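PDB 5KF0: aldehyde dehydrogenase from Burkholderia vietnamiensis, which probably oxidises aldehydes to carboxylic acids with a nicotinamide dinucleotide as cofactor, and holds a bound NADPH in this crystal. Local coordinates for residues E90-L95 and D105-V110; T111-T116 and F163-A168; A168-A173 and G463-R468. One frame throughout, in Å; residues are numbered along the deposited sequence. Where two conformers were deposited one is given.

From the N terminus, interaction 1 comes first: helix 88-99 turns through a short loop, and the start of helix 103-123 packs back against it. The next turns of that helix make interaction 2, closing a longer excursion at the start of helix 164-178, so both tie the N-terminal helices to this helix of the Rossmann-like cofactor-binding domain. Interaction 3, sharing Ala168 with interaction 2, joins the same helix to the loop before helix 467-473; 463-468 starts 290 residues beyond the end of 168-173. The contacts neither nest nor cross. Glu109 of interaction 1 bonds to Asn166 N, while Thr116 of interaction 2 packs on Ala169 and His170.

Interaction 1: E90-L95 and D105-V110; sequences ELAEAL and DSRGEV. With MG (magnesium ion), chain F.
Val110 and Ser106, one turn apart on helix 103-123, pack against Leu91, Ala92 and Leu95 of the preceding helix 88-99. The two short segments run at 127° to each other, and their axes come within 8.3 Å. Val110 holds CG2 beside its own backbone N, and this methyl lies against the backbone of the other helix, 3.6 Å from Ala92 N, while also meeting Leu91 CB at 3.8 Å. Nearby, Ser106 CB sits 3.5 Å from Ala92 O. Its hydroxyl is bonded to the carbonyl of Lys101 in the connecting loop, and no hydrogen bond links the two segments. At the exposed margin, Arg107 CG touches Ala92 CB.

Glu109 can be followed outward. With CG anti to the backbone N (chi1 -178°) and the chain extended beyond it, the side chain crosses that of Leu95 at about a right angle. In the conformer given, one of two deposited for Leu95, Glu109 CB is 3.7 Å from Leu95 CD2, CG is only slightly farther from that methyl, and CD again lies 3.7 Å from CD2. Glu109 OE1 comes to 3.3 Å from CD2 of Leu95 and forms a salt bridge with Lys101. OE2 takes the backbone N of Asn166 at the start of helix 164-178, with a weak bond from Leu165 N, so the buried carboxylate has partners on both oxygens; a helix N terminus so close would tend to stabilise its negative charge. On the far side of helix 88-99, Glu93 OE2 binds magnesium at 1.9 Å, together with His6 and His8 of the N-terminal histidine run, apparently the purification tag. These are two consecutive helices joined by a short loop and packed at a steep angle, among the N-terminal helices that pack on helix 164-178 of the cofactor-binding domain.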
loop_
_atom_site.group_PDB
_atom_site.type_symbol
_atom_site.label_atom_id
_atom_site.label_comp_id
_atom_site.label_asym_id
_atom_site.label_seq_id
_atom_site.Cartn_x
_atom_site.Cartn_y
_atom_site.Cartn_z
ATOM N N GLU A 90 21.108 -24.350 -23.708
ATOM C CA GLU A 90 20.114 -25.038 -24.522
ATOM C C GLU A 90 18.977 -24.096 -24.897
ATOM O O GLU A 90 18.561 -24.033 -26.065
ATOM C CB GLU A 90 19.587 -26.258 -23.768
ATOM C CG GLU A 90 18.418 -26.952 -24.434
ATOM C CD GLU A 90 17.813 -28.026 -23.546
ATOM O OE1 GLU A 90 18.343 -28.262 -22.435
ATOM O OE2 GLU A 90 16.805 -28.633 -23.959
ATOM N N LEU A 91 18.458 -23.357 -23.911
ATOM C CA LEU A 91 17.387 -22.402 -24.181
ATOM C C LEU A 91 17.841 -21.326 -25.155
ATOM O O LEU A 91 17.097 -20.955 -26.075
ATOM C CB LEU A 91 16.910 -21.777 -22.867
ATOM C CG LEU A 91 16.041 -22.726 -22.036
ATOM C CD1 LEU A 91 16.030 -22.308 -20.572
ATOM C CD2 LEU A 91 14.627 -22.779 -22.603
ATOM N N ALA A 92 19.059 -20.803 -24.958
ATOM C CA ALA A 92 19.571 -19.748 -25.824
ATOM C C ALA A 92 19.735 -20.238 -27.255
ATOM O O ALA A 92 19.400 -19.522 -28.206
ATOM C CB ALA A 92 20.904 -19.225 -25.287
ATOM N N GLU A 93 20.256 -21.453 -27.430
ATOM C CA GLU A 93 20.434 -21.959 -28.785
ATOM C C GLU A 93 19.090 -22.216 -29.453
ATOM O O GLU A 93 18.916 -21.921 -30.640
ATOM C CB GLU A 93 21.278 -23.235 -28.790
ATOM C CG GLU A 93 21.255 -23.896 -30.165
ATOM C CD GLU A 93 22.301 -24.967 -30.362
ATOM O OE1 GLU A 93 22.578 -25.735 -29.417
ATOM O OE2 GLU A 93 22.841 -25.037 -31.486
ATOM N N ALA A 94 18.130 -22.778 -28.711
ATOM C CA ALA A 94 16.804 -23.004 -29.283
ATOM C C ALA A 94 16.204 -21.694 -29.769
ATOM O O ALA A 94 15.650 -21.616 -30.873
ATOM C CB ALA A 94 15.890 -23.663 -28.253
ATOM N N LEU A 95 16.338 -20.646 -28.959
ATOM C CA LEU A 95 15.825 -19.336 -29.336
ATOM C C LEU A 95 16.556 -18.790 -30.556
ATOM O O LEU A 95 15.932 -18.233 -31.468
ATOM C CB LEU A 95 15.950 -18.394 -28.143
ATOM C CG LEU A 95 15.635 -16.918 -28.287
ATOM C CD1 LEU A 95 14.240 -16.725 -28.871
ATOM C CD2 LEU A 95 15.728 -16.303 -26.897
ATOM N N ASP A 105 21.845 -11.841 -28.022
ATOM C CA ASP A 105 20.553 -11.361 -27.556
ATOM C C ASP A 105 19.654 -12.504 -27.110
ATOM O O ASP A 105 18.814 -12.320 -26.215
ATOM C CB ASP A 105 19.898 -10.536 -28.657
ATOM C CG ASP A 105 20.744 -9.337 -29.034
ATOM O OD1 ASP A 105 20.988 -8.492 -28.150
ATOM O OD2 ASP A 105 21.186 -9.245 -30.191
ATOM N N SER A 106 19.815 -13.681 -27.715
ATOM C CA SER A 106 19.115 -14.860 -27.215
ATOM C C SER A 106 19.532 -15.165 -25.786
ATOM O O SER A 106 18.688 -15.443 -24.930
ATOM C CB SER A 106 19.393 -16.066 -28.119
ATOM O OG SER A 106 18.826 -15.899 -29.409
ATOM N N ARG A 107 20.837 -15.123 -25.508
ATOM C CA ARG A 107 21.298 -15.302 -24.138
ATOM C C ARG A 107 20.687 -14.246 -23.224
ATOM O O ARG A 107 20.269 -14.549 -22.095
ATOM C CB ARG A 107 22.829 -15.249 -24.101
ATOM C CG ARG A 107 23.478 -16.476 -24.719
ATOM C CD ARG A 107 24.979 -16.273 -24.941
ATOM N NE ARG A 107 25.586 -17.461 -25.537
ATOM C CZ ARG A 107 26.703 -17.452 -26.263
ATOM N NH1 ARG A 107 27.330 -16.311 -26.505
ATOM N NH2 ARG A 107 27.186 -18.586 -26.754
ATOM N N GLY A 108 20.588 -13.009 -23.713
ATOM C CA GLY A 108 19.964 -11.957 -22.933
ATOM C C GLY A 108 18.512 -12.250 -22.606
ATOM O O GLY A 108 18.034 -11.925 -21.513
ATOM N N GLU A 109 17.782 -12.856 -23.550
ATOM C CA GLU A 109 16.383 -13.166 -23.266
ATOM C C GLU A 109 16.255 -14.305 -22.264
ATOM O O GLU A 109 15.323 -14.310 -21.450
ATOM C CB GLU A 109 15.612 -13.500 -24.548
ATOM C CG GLU A 109 14.136 -13.779 -24.243
ATOM C CD GLU A 109 13.252 -14.019 -25.447
ATOM O OE1 GLU A 109 13.652 -13.714 -26.586
ATOM O OE2 GLU A 109 12.129 -14.527 -25.234
ATOM N N VAL A 110 17.163 -15.286 -22.308
ATOM C CA VAL A 110 17.117 -16.344 -21.299
ATOM C C VAL A 110 17.379 -15.761 -19.913
ATOM O O VAL A 110 16.749 -16.158 -18.928
ATOM C CB VAL A 110 18.100 -17.478 -21.655
ATOM C CG1 VAL A 110 18.031 -18.599 -20.607
ATOM C CG2 VAL A 110 17.774 -18.043 -23.041
HETATM MG MG MG F . 23.834 -26.632 -31.812
#

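Interaction 2: T111-T116 and F163-A168; sequences TRLIDT and FPLNLA. With NDP (NADPH dihydro-nicotinamide-adenine-dinucleotide phosphate), chain E; ACT (acetate ion), chain H.
Asn166, on the helix of a beta-alpha-beta unit in the Rossmann-like cofactor-binding domain, reaches across to Thr116 and Arg112 of helix 103-123. The helical segments run almost parallel, 12° apart. Asn166 CG is anti to the backbone N (chi1 -162°), and its amide turns OD1 to Thr116 and ND2 to the Arg112 guanidinium. The Thr116 OG1 hydroxyl lies 2.7 Å from Asn166 OD1 and 3.0 Å from Arg112 O, so its one proton has two possible acceptors. Those two oxygens, Asn166 OD1 and Arg112 O, are themselves only 3.2 Å apart and cannot bond each other.

On the other branch, Asn166 ND2 stands over one face of the Arg112 guanidinium, 3.3 Å from Arg112 NH2 in the conformer given, with the amide plane 77° from the guanidinium plane. Two donors meet here, and Asp450 serves both, its OD1 taking Asn166 ND2 and its OD2 bridging to Arg112 NE. An acetate, probably from the crystallisation liquor, lies at the guanidinium edge, held weakly. Leu167 faces the cofactor, its CD1 3.3 Å from C5N of the NADPH nicotinamide.

Leu113 CD2 meets Leu165 CD1 at 4.2 Å, and Leu113 also packs on Leu91 of helix 88-99 and Phe84 of helix 70-86. Beyond Asp115 comes Ser137 of a neighbouring subunit, while helix 164-178 leads from strand 155-158 to strand 182-185.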
loop_
_atom_site.group_PDB
_atom_site.type_symbol
_atom_site.label_atom_id
_atom_site.label_comp_id
_atom_site.label_asym_id
_atom_site.label_seq_id
_atom_site.Cartn_x
_atom_site.Cartn_y
_atom_site.Cartn_z
ATOM N N THR A 111 18.295 -14.795 -19.813
ATOM C CA THR A 111 18.488 -14.115 -18.533
ATOM C C THR A 111 17.197 -13.448 -18.073
ATOM O O THR A 111 16.845 -13.505 -16.889
ATOM C CB THR A 111 19.618 -13.093 -18.646
ATOM O OG1 THR A 111 20.837 -13.774 -18.972
ATOM C CG2 THR A 111 19.796 -12.320 -17.342
ATOM N N ARG A 112 16.462 -12.841 -19.003
ATOM C CA ARG A 112 15.189 -12.199 -18.672
ATOM C C ARG A 112 14.146 -13.220 -18.241
ATOM O O ARG A 112 13.359 -12.973 -17.317
ATOM C CB ARG A 112 14.678 -11.415 -19.882
ATOM C CG ARG A 112 15.532 -10.220 -20.257
ATOM C CD ARG A 112 15.202 -9.008 -19.401
ATOM N NE ARG A 112 13.803 -8.601 -19.549
ATOM C CZ ARG A 112 13.323 -7.932 -20.591
ATOM N NH1 ARG A 112 14.131 -7.580 -21.585
ATOM N NH2 ARG A 112 12.033 -7.617 -20.648
ATOM N N LEU A 113 14.109 -14.369 -18.924
ATOM C CA LEU A 113 13.200 -15.454 -18.549
ATOM C C LEU A 113 13.399 -15.833 -17.088
ATOM O O LEU A 113 12.438 -15.990 -16.328
ATOM C CB LEU A 113 13.453 -16.670 -19.452
ATOM C CG LEU A 113 12.919 -18.034 -18.972
ATOM C CD1 LEU A 113 11.387 -18.074 -18.985
ATOM C CD2 LEU A 113 13.487 -19.188 -19.807
ATOM N N ILE A 114 14.663 -15.997 -16.690
ATOM C CA ILE A 114 14.992 -16.308 -15.303
ATOM C C ILE A 114 14.584 -15.162 -14.381
ATOM O O ILE A 114 13.983 -15.388 -13.323
ATOM C CB ILE A 114 16.491 -16.641 -15.178
ATOM C CG1 ILE A 114 16.786 -17.960 -15.884
ATOM C CG2 ILE A 114 16.894 -16.722 -13.713
ATOM C CD1 ILE A 114 18.247 -18.129 -16.304
ATOM N N ASP A 115 14.890 -13.917 -14.776
ATOM C CA ASP A 115 14.492 -12.740 -14.002
ATOM C C ASP A 115 12.986 -12.721 -13.767
ATOM O O ASP A 115 12.518 -12.457 -12.652
ATOM C CB ASP A 115 14.897 -11.444 -14.724
ATOM C CG ASP A 115 16.404 -11.162 -14.703
ATOM O OD1 ASP A 115 17.151 -11.771 -13.913
ATOM O OD2 ASP A 115 16.832 -10.289 -15.494
ATOM N N THR A 116 12.206 -12.983 -14.819
ATOM C CA THR A 116 10.751 -12.914 -14.710
ATOM C C THR A 116 10.216 -13.974 -13.752
ATOM O O THR A 116 9.364 -13.681 -12.903
ATOM C CB THR A 116 10.135 -13.047 -16.107
ATOM O OG1 THR A 116 10.584 -11.955 -16.919
ATOM C CG2 THR A 116 8.601 -13.050 -16.060
ATOM N N PHE A 163 9.864 -12.589 -28.781
ATOM C CA PHE A 163 10.456 -12.840 -27.468
ATOM C C PHE A 163 9.695 -14.025 -26.889
ATOM O O PHE A 163 8.948 -13.881 -25.910
ATOM C CB PHE A 163 10.370 -11.636 -26.524
ATOM C CG PHE A 163 10.814 -10.313 -27.116
ATOM C CD1 PHE A 163 11.858 -10.228 -28.034
ATOM C CD2 PHE A 163 10.198 -9.142 -26.719
ATOM C CE1 PHE A 163 12.252 -8.991 -28.550
ATOM C CE2 PHE A 163 10.589 -7.906 -27.224
ATOM C CZ PHE A 163 11.612 -7.832 -28.144
ATOM N N PRO A 164 9.839 -15.211 -27.485
ATOM C CA PRO A 164 8.920 -16.305 -27.125
ATOM C C PRO A 164 9.114 -16.818 -25.713
ATOM O O PRO A 164 8.135 -17.240 -25.088
ATOM C CB PRO A 164 9.233 -17.385 -28.165
ATOM C CG PRO A 164 10.657 -17.136 -28.556
ATOM C CD PRO A 164 10.831 -15.631 -28.499
ATOM N N LEU A 165 10.340 -16.807 -25.192
ATOM C CA LEU A 165 10.557 -17.251 -23.819
ATOM C C LEU A 165 10.001 -16.238 -22.831
ATOM O O LEU A 165 9.167 -16.569 -21.981
ATOM C CB LEU A 165 12.050 -17.475 -23.562
ATOM C CG LEU A 165 12.647 -18.708 -24.235
ATOM C CD1 LEU A 165 14.142 -18.791 -23.966
ATOM C CD2 LEU A 165 11.951 -19.957 -23.747
ATOM N N ASN A 166 10.458 -14.986 -22.918
ATOM C CA ASN A 166 10.117 -14.053 -21.854
ATOM C C ASN A 166 8.654 -13.622 -21.896
ATOM O O ASN A 166 8.059 -13.379 -20.837
ATOM C CB ASN A 166 11.015 -12.825 -21.900
ATOM C CG ASN A 166 10.991 -12.069 -20.574
ATOM O OD1 ASN A 166 11.010 -12.682 -19.497
ATOM N ND2 ASN A 166 10.922 -10.767 -20.646
ATOM N N LEU A 167 8.056 -13.509 -23.088
ATOM C CA LEU A 167 6.651 -13.110 -23.123
ATOM C C LEU A 167 5.731 -14.251 -22.698
ATOM O O LEU A 167 4.664 -14.004 -22.127
ATOM C CB LEU A 167 6.291 -12.569 -24.502
ATOM C CG LEU A 167 7.053 -11.269 -24.780
ATOM C CD1 LEU A 167 6.863 -10.863 -26.252
ATOM C CD2 LEU A 167 6.621 -10.127 -23.821
ATOM N N ALA A 168 6.124 -15.500 -22.930
ATOM C CA ALA A 168 5.398 -16.597 -22.299
ATOM C C ALA A 168 5.547 -16.540 -20.782
ATOM O O ALA A 168 4.575 -16.758 -20.046
ATOM C CB ALA A 168 5.896 -17.939 -22.842
HETATM P PA NDP E . 0.756 -12.244 -34.381
HETATM O O1A NDP E . -0.387 -11.362 -34.006
HETATM O O2A NDP E . 0.837 -12.498 -35.886
HETATM O O5B NDP E . 0.709 -13.643 -33.628
HETATM C C5B NDP E . 0.788 -13.623 -32.181
HETATM C C4B NDP E . 0.163 -14.883 -31.644
HETATM O O4B NDP E . -1.262 -14.854 -31.886
HETATM C C3B NDP E . 0.670 -16.182 -32.283
HETATM O O3B NDP E . 0.683 -17.233 -31.321
HETATM C C2B NDP E . -0.408 -16.452 -33.333
HETATM O O2B NDP E . -0.532 -17.834 -33.727
HETATM C C1B NDP E . -1.633 -16.055 -32.529
HETATM N N9A NDP E . -2.826 -15.810 -33.329
HETATM C C8A NDP E . -2.960 -15.043 -34.456
HETATM N N7A NDP E . -4.190 -14.974 -34.910
HETATM C C5A NDP E . -4.913 -15.753 -34.020
HETATM C C6A NDP E . -6.281 -16.080 -33.934
HETATM N N6A NDP E . -7.203 -15.672 -34.814
HETATM N N1A NDP E . -6.674 -16.866 -32.906
HETATM C C2A NDP E . -5.759 -17.297 -32.035
HETATM N N3A NDP E . -4.444 -17.062 -32.016
HETATM C C4A NDP E . -4.085 -16.278 -33.042
HETATM O O3 NDP E . 2.107 -11.580 -33.873
HETATM P PN NDP E . 3.640 -11.967 -34.054
HETATM O O1N NDP E . 3.872 -13.345 -33.552
HETATM O O2N NDP E . 3.993 -11.715 -35.498
HETATM O O5D NDP E . 4.419 -10.953 -33.116
HETATM C C5D NDP E . 4.699 -9.582 -33.441
HETATM C C4D NDP E . 3.643 -8.706 -32.814
HETATM O O4D NDP E . 3.625 -8.904 -31.375
HETATM C C3D NDP E . 3.904 -7.215 -33.046
HETATM O O3D NDP E . 2.720 -6.492 -33.366
HETATM C C2D NDP E . 4.507 -6.782 -31.710
HETATM O O2D NDP E . 4.425 -5.396 -31.399
HETATM C C1D NDP E . 3.708 -7.642 -30.740
HETATM N N1N NDP E . 4.446 -7.726 -29.486
HETATM C C2N NDP E . 3.935 -7.215 -28.316
HETATM C C3N NDP E . 4.657 -7.134 -27.181
HETATM C C7N NDP E . 4.073 -6.661 -25.897
HETATM O O7N NDP E . 4.504 -7.158 -24.847
HETATM N N7N NDP E . 3.171 -5.682 -25.916
HETATM C C4N NDP E . 6.100 -7.492 -27.193
HETATM C C5N NDP E . 6.438 -8.325 -28.383
HETATM C C6N NDP E . 5.661 -8.345 -29.450
HETATM P P2B NDP E . 0.380 -18.457 -34.940
HETATM O O1X NDP E . 1.389 -17.441 -35.322
HETATM O O2X NDP E . 0.892 -19.738 -34.351
HETATM O O3X NDP E . -0.577 -18.773 -36.070
HETATM C C ACT H . 10.173 -6.548 -23.826
HETATM O O ACT H . 11.420 -6.371 -23.705
HETATM O OXT ACT H . 9.656 -7.477 -23.164
HETATM C CH3 ACT H . 9.315 -5.698 -24.710
#

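Interaction 3: A168-A173 and G463-R468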
loop_
_atom_site.group_PDB
_atom_site.type_symbol
_atom_site.label_atom_id
_atom_site.label_comp_id
_atom_site.label_asym_id
_atom_site.label_seq_id
_atom_site.Cartn_x
_atom_site.Cartn_y
_atom_site.Cartn_z
ATOM N N ALA A 168 6.124 -15.500 -22.930
ATOM C CA ALA A 168 5.398 -16.597 -22.299
ATOM C C ALA A 168 5.547 -16.540 -20.782
ATOM O O ALA A 168 4.575 -16.758 -20.046
ATOM C CB ALA A 168 5.896 -17.939 -22.842
ATOM N N ALA A 169 6.756 -16.229 -20.301
ATOM C CA ALA A 169 7.011 -16.160 -18.861
ATOM C C ALA A 169 6.140 -15.114 -18.185
ATOM O O ALA A 169 5.706 -15.314 -17.042
ATOM C CB ALA A 169 8.488 -15.859 -18.593
ATOM N N HIS A 170 5.870 -13.997 -18.869
ATOM C CA HIS A 170 5.059 -12.950 -18.258
ATOM C C HIS A 170 3.598 -13.346 -18.111
ATOM O O HIS A 170 2.848 -12.607 -17.465
ATOM C CB HIS A 170 5.205 -11.639 -19.055
ATOM C CG HIS A 170 6.361 -10.809 -18.588
ATOM N ND1 HIS A 170 6.351 -10.146 -17.378
ATOM C CD2 HIS A 170 7.586 -10.584 -19.131
ATOM C CE1 HIS A 170 7.511 -9.536 -17.201
ATOM N NE2 HIS A 170 8.276 -9.783 -18.252
ATOM N N LYS A 171 3.182 -14.487 -18.662
ATOM C CA LYS A 171 1.865 -15.051 -18.386
ATOM C C LYS A 171 1.938 -16.278 -17.492
ATOM O O LYS A 171 1.203 -16.366 -16.503
ATOM C CB LYS A 171 1.153 -15.400 -19.706
ATOM C CG LYS A 171 1.088 -14.202 -20.682
ATOM C CD LYS A 171 0.251 -14.525 -21.928
ATOM C CE LYS A 171 0.440 -13.438 -23.000
ATOM N NZ LYS A 171 -0.042 -12.093 -22.536
ATOM N N VAL A 172 2.841 -17.207 -17.812
ATOM C CA VAL A 172 2.974 -18.464 -17.074
ATOM C C VAL A 172 3.372 -18.205 -15.627
ATOM O O VAL A 172 2.794 -18.780 -14.695
ATOM C CB VAL A 172 3.998 -19.375 -17.773
ATOM C CG1 VAL A 172 4.357 -20.573 -16.892
ATOM C CG2 VAL A 172 3.463 -19.833 -19.130
ATOM N N ALA A 173 4.418 -17.393 -15.417
ATOM C CA ALA A 173 4.942 -17.247 -14.060
ATOM C C ALA A 173 3.930 -16.590 -13.126
ATOM O O ALA A 173 3.737 -17.098 -12.006
ATOM C CB ALA A 173 6.274 -16.489 -14.089
ATOM N N GLY A 463 -4.473 -3.037 -20.525
ATOM C CA GLY A 463 -3.989 -3.679 -19.312
ATOM C C GLY A 463 -2.469 -3.631 -19.218
ATOM O O GLY A 463 -1.774 -3.082 -20.077
ATOM N N ARG A 464 -1.948 -4.199 -18.123
ATOM C CA ARG A 464 -0.505 -4.196 -17.892
ATOM C C ARG A 464 0.006 -5.573 -17.502
ATOM O O ARG A 464 -0.658 -6.308 -16.769
ATOM C CB ARG A 464 -0.098 -3.224 -16.781
ATOM C CG ARG A 464 -0.443 -1.762 -17.092
ATOM C CD ARG A 464 0.467 -1.179 -18.187
ATOM N NE ARG A 464 0.117 0.232 -18.355
ATOM C CZ ARG A 464 -0.950 0.660 -19.024
ATOM N NH1 ARG A 464 -1.746 -0.197 -19.668
ATOM N NH2 ARG A 464 -1.210 1.959 -19.073
ATOM N N GLU A 465 1.212 -5.896 -17.970
ATOM C CA GLU A 465 1.974 -7.021 -17.450
ATOM C C GLU A 465 3.113 -6.481 -16.587
ATOM O O GLU A 465 3.128 -5.294 -16.221
ATOM C CB GLU A 465 2.434 -7.933 -18.597
ATOM C CG GLU A 465 1.254 -8.759 -19.127
ATOM C CD GLU A 465 1.636 -9.794 -20.159
ATOM O OE1 GLU A 465 2.719 -9.663 -20.774
ATOM O OE2 GLU A 465 0.839 -10.728 -20.375
ATOM N N GLY A 466 4.055 -7.359 -16.231
ATOM C CA GLY A 466 4.843 -7.150 -15.026
ATOM C C GLY A 466 4.163 -7.919 -13.909
ATOM O O GLY A 466 2.939 -7.868 -13.803
ATOM N N ILE A 467 4.926 -8.653 -13.096
ATOM C CA ILE A 467 4.347 -9.753 -12.318
ATOM C C ILE A 467 3.191 -9.281 -11.436
ATOM O O ILE A 467 2.120 -9.900 -11.420
ATOM C CB ILE A 467 5.423 -10.447 -11.475
ATOM C CG1 ILE A 467 6.466 -11.126 -12.373
ATOM C CG2 ILE A 467 4.750 -11.443 -10.509
ATOM C CD1 ILE A 467 5.885 -12.115 -13.383
ATOM N N ARG A 468 3.401 -8.221 -10.649
ATOM C CA ARG A 468 2.337 -7.741 -9.760
ATOM C C ARG A 468 1.048 -7.462 -10.518
ATOM O O ARG A 468 -0.053 -7.743 -10.022
ATOM C CB ARG A 468 2.771 -6.456 -9.047
ATOM C CG ARG A 468 3.799 -6.642 -7.962
ATOM C CD ARG A 468 4.271 -5.282 -7.455
ATOM N NE ARG A 468 3.140 -4.401 -7.165
ATOM C CZ ARG A 468 3.255 -3.098 -6.913
ATOM N NH1 ARG A 468 4.453 -2.528 -6.908
ATOM N NH2 ARG A 468 2.179 -2.369 -6.669
HETATM O O HOH W 1 3.900 -10.273 -16.021
HETATM O O HOH W 2 3.330 -11.502 -22.707
#
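Lys171 leaves its helix with CG anti to the carbonyl carbon (chi1 -54°) and bends only at its last torsion (chi4 -63°), which swings NZ onto the carboxylate of Glu465, itself carried across by an extended chain. The result is a buried salt bridge between helix 164-178, part of the Rossmann-like cofactor-binding domain, and the loop between strand 461-462 and helix 467-473. It lies beside the cofactor site, the Glu465 side chain being about 5 Å from the bound NADPH. Lys171 NZ approaches Glu465 OE2 at 2.7 Å, on the syn side and 25° out of the carboxylate plane. Lys171 CG also comes within 3.5 Å of this oxygen. The ammonium group is gripped further by Ser234 and Thr236 of strand 232-236, so the bridge also reaches the central sheet.

Glu465 OE1 accepts a bond from a water at 2.7 Å, which in turn takes a weak one from Lys171. Glu465 OE1 also lies 3.6 Å from His170 CB. A second water sits at the edge of the His170 ring, in its plane, 2.8 Å from ND1; it donates to the His170 carbonyl and takes a weak bond from the backbone N of Gly466, the N-cap residue of helix 467-473. The other ring nitrogen, NE2, is bonded to Asp450. Past the glycine, Ile467 leans back towards helix 164-178, where its CD1 rests 4.4 Å from Ala173 CB.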